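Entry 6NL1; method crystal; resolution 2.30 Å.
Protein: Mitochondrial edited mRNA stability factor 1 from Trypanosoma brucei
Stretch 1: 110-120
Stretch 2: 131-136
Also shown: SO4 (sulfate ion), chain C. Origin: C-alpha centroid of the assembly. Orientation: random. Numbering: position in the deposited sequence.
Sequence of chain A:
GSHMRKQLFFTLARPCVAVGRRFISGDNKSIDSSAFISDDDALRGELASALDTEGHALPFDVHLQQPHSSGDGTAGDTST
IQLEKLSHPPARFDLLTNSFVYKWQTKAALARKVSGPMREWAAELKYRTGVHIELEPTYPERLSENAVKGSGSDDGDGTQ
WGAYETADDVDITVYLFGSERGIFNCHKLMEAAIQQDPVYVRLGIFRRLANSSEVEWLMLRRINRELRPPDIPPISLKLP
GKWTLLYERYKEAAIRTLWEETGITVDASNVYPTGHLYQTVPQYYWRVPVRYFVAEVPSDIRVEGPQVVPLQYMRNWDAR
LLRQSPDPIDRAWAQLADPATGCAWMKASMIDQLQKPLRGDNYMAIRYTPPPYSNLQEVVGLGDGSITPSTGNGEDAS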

# COMPACT_ATOMS: atom_id res chain seq x y z
N LEU A 110 9.09 -12.95 3.99
CA LEU A 110 9.96 -12.01 4.70
C LEU A 110 10.37 -10.82 3.83
O LEU A 110 10.38 -9.68 4.28
CB LEU A 110 11.20 -12.75 5.25
CG LEU A 110 10.88 -13.92 6.20
CD1 LEU A 110 12.14 -14.54 6.78
CD2 LEU A 110 9.94 -13.47 7.32
N ALA A 111 10.71 -11.09 2.57
CA ALA A 111 11.22 -10.05 1.68
C ALA A 111 10.23 -8.91 1.51
O ALA A 111 10.62 -7.74 1.40
CB ALA A 111 11.61 -10.63 0.33
N ARG A 112 8.94 -9.22 1.50
CA ARG A 112 7.95 -8.16 1.32
C ARG A 112 7.99 -7.15 2.47
O ARG A 112 7.52 -6.03 2.33
CB ARG A 112 6.56 -8.73 1.14
CG ARG A 112 5.92 -9.20 2.44
CD ARG A 112 4.48 -9.56 2.18
NE ARG A 112 4.40 -10.57 1.15
CZ ARG A 112 4.07 -11.84 1.38
NH1 ARG A 112 3.76 -12.23 2.61
NH2 ARG A 112 4.04 -12.71 0.37
N LYS A 113 8.55 -7.55 3.61
CA LYS A 113 8.59 -6.68 4.79
C LYS A 113 9.66 -5.61 4.72
O LYS A 113 9.64 -4.65 5.49
CB LYS A 113 8.76 -7.52 6.06
CG LYS A 113 7.58 -8.49 6.30
CD LYS A 113 7.78 -9.31 7.57
CE LYS A 113 6.56 -10.19 7.87
NZ LYS A 113 6.79 -10.95 9.13
N VAL A 114 10.61 -5.77 3.80
CA VAL A 114 11.69 -4.81 3.66
C VAL A 114 11.58 -4.09 2.32
O VAL A 114 12.46 -3.32 1.94
CB VAL A 114 13.08 -5.49 3.73
CG1 VAL A 114 13.23 -6.21 5.07
CG2 VAL A 114 13.27 -6.45 2.57
N SER A 115 10.49 -4.34 1.60
CA SER A 115 10.38 -3.77 0.26
C SER A 115 9.08 -3.01 0.10
O SER A 115 9.07 -1.78 0.20
CB SER A 115 10.50 -4.87 -0.79
OG SER A 115 9.64 -5.96 -0.47
N GLY A 116 7.99 -3.74 -0.15
CA GLY A 116 6.70 -3.12 -0.35
C GLY A 116 6.32 -3.03 -1.82
O GLY A 116 7.19 -2.83 -2.66
N PRO A 117 5.02 -3.14 -2.13
CA PRO A 117 4.58 -3.09 -3.53
C PRO A 117 5.11 -1.86 -4.26
O PRO A 117 5.52 -1.97 -5.41
CB PRO A 117 3.05 -3.02 -3.42
CG PRO A 117 2.73 -3.63 -2.09
CD PRO A 117 3.89 -3.25 -1.19
N MET A 118 5.10 -0.70 -3.60
CA MET A 118 5.63 0.53 -4.19
C MET A 118 6.90 0.98 -3.46
O MET A 118 7.18 2.18 -3.37
CB MET A 118 4.60 1.68 -4.12
CG MET A 118 3.37 1.53 -5.03
SD MET A 118 3.83 1.29 -6.75
CE MET A 118 4.71 2.80 -7.16
N ARG A 119 7.65 0.02 -2.92
CA ARG A 119 8.92 0.33 -2.26
C ARG A 119 8.74 1.25 -1.06
O ARG A 119 9.64 2.03 -0.70
CB ARG A 119 9.92 0.93 -3.26
CG ARG A 119 10.33 -0.08 -4.35
CD ARG A 119 11.40 0.47 -5.31
NE ARG A 119 12.65 0.83 -4.64
CZ ARG A 119 13.65 -0.02 -4.39
NH1 ARG A 119 13.55 -1.30 -4.73
NH2 ARG A 119 14.75 0.42 -3.79
N GLU A 120 7.58 1.14 -0.43
CA GLU A 120 7.29 1.86 0.80
C GLU A 120 8.38 1.66 1.85
O GLU A 120 8.82 2.62 2.47
CB GLU A 120 5.94 1.39 1.38
CG GLU A 120 4.74 1.84 0.57
CD GLU A 120 4.33 0.86 -0.53
OE1 GLU A 120 5.11 -0.05 -0.89
OE2 GLU A 120 3.21 1.03 -1.04
N VAL A 131 21.29 2.74 1.96
CA VAL A 131 21.36 1.47 1.24
C VAL A 131 20.24 1.29 0.22
O VAL A 131 19.07 1.54 0.50
CB VAL A 131 21.34 0.27 2.23
CG1 VAL A 131 21.12 -1.07 1.48
CG2 VAL A 131 22.64 0.26 3.04
N HIS A 132 20.62 0.88 -0.98
CA HIS A 132 19.64 0.60 -2.01
C HIS A 132 19.31 -0.90 -2.05
O HIS A 132 20.20 -1.75 -2.09
CB HIS A 132 20.15 1.06 -3.37
CG HIS A 132 19.21 0.78 -4.50
ND1 HIS A 132 18.13 1.57 -4.78
CD2 HIS A 132 19.20 -0.22 -5.43
CE1 HIS A 132 17.47 1.08 -5.82
NE2 HIS A 132 18.10 -0.00 -6.23
N ILE A 133 18.01 -1.21 -2.05
CA ILE A 133 17.52 -2.59 -2.04
C ILE A 133 16.85 -2.99 -3.36
O ILE A 133 16.03 -2.25 -3.91
CB ILE A 133 16.53 -2.78 -0.89
CG1 ILE A 133 17.28 -2.80 0.44
CG2 ILE A 133 15.71 -4.05 -1.07
CD1 ILE A 133 16.38 -2.66 1.65
N GLU A 134 17.21 -4.16 -3.86
CA GLU A 134 16.63 -4.70 -5.09
C GLU A 134 16.20 -6.14 -4.81
O GLU A 134 16.90 -6.87 -4.11
CB GLU A 134 17.69 -4.65 -6.21
CG GLU A 134 17.15 -4.55 -7.62
CD GLU A 134 16.53 -3.21 -7.92
OE1 GLU A 134 17.26 -2.20 -7.92
OE2 GLU A 134 15.31 -3.16 -8.17
N LEU A 135 15.04 -6.55 -5.33
CA LEU A 135 14.52 -7.91 -5.14
C LEU A 135 14.26 -8.58 -6.47
O LEU A 135 13.91 -7.91 -7.44
CB LEU A 135 13.17 -7.88 -4.40
CG LEU A 135 13.06 -7.62 -2.91
CD1 LEU A 135 13.48 -6.21 -2.59
CD2 LEU A 135 11.62 -7.87 -2.49
N GLU A 136 14.36 -9.90 -6.51
CA GLU A 136 13.97 -10.66 -7.70
C GLU A 136 13.53 -12.06 -7.27
O GLU A 136 14.03 -12.59 -6.28
CB GLU A 136 15.14 -10.78 -8.69
CG GLU A 136 16.30 -11.64 -8.15
CD GLU A 136 17.58 -11.58 -8.98
OE1 GLU A 136 17.69 -10.73 -9.88
OE2 GLU A 136 18.49 -12.41 -8.72
S SO4 C . 14.10 4.17 -3.56
O1 SO4 C . 14.90 4.55 -4.72
O2 SO4 C . 13.96 5.33 -2.68
O3 SO4 C . 12.77 3.73 -4.00
O4 SO4 C . 14.76 3.08 -2.85

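The end of a helix and the loop that follows it pack against one side of a strand, 132-136, with a small apolar patch at one end of the contact and a hydrogen-bonded clasp from Arg119 at the other. Ala111, still helical and buried, points its CB toward the strand, where Ala111 CB meets Leu135 CD2 at 3.9 Å; its small methyl fits against the Leu135 side chain. Arg112 points away and Lys113 is out of reach, so neither takes part.

Val114 turns back toward the strand. Its closest contact is made by the backbone, Val114 O lying 4.0 Å from Ile133 CD1, while its buried side chain helps to enclose this apolar region. Ser115 also points toward the strand, with chi1 in the p well. Ser115 OG donates a hydrogen bond to Ala111 O (2.8 Å), which satisfies the polar hydroxyl while it sits 3.4 Å from Leu135 CD2.

Gly116 opens a type I turn that ends at Arg119. Its phi of 101° and psi of 147° call for glycine, and a CB here would also clash with Glu120 OE1. Glu120 OE1 accepts a hydrogen bond from Met118 N (2.8 Å), and Arg119 N to Gly116 O (2.9 Å) closes the turn.

Arg119 leaves the backbone sideways, but its long side chain carries the guanidinium to the strand. Arg119 NH1 and Arg119 NH2 both donate to Ile133 O, at 2.8 and 3.0 Å, using a backbone acceptor while the Ile133 side chain packs toward the loop. Arg119 NE and Arg119 NH2 also donate to a sulfate, probably from the crystallisation liquor, through its O3 (3.0 Å) and O4 (2.8 Å) respectively. Nearby, His132 NE2 donates to Glu134 OE1 (2.9 Å); Glu134 OE2, 4.3 Å from Arg119 NH1, contributes opposite charge without a salt bridge.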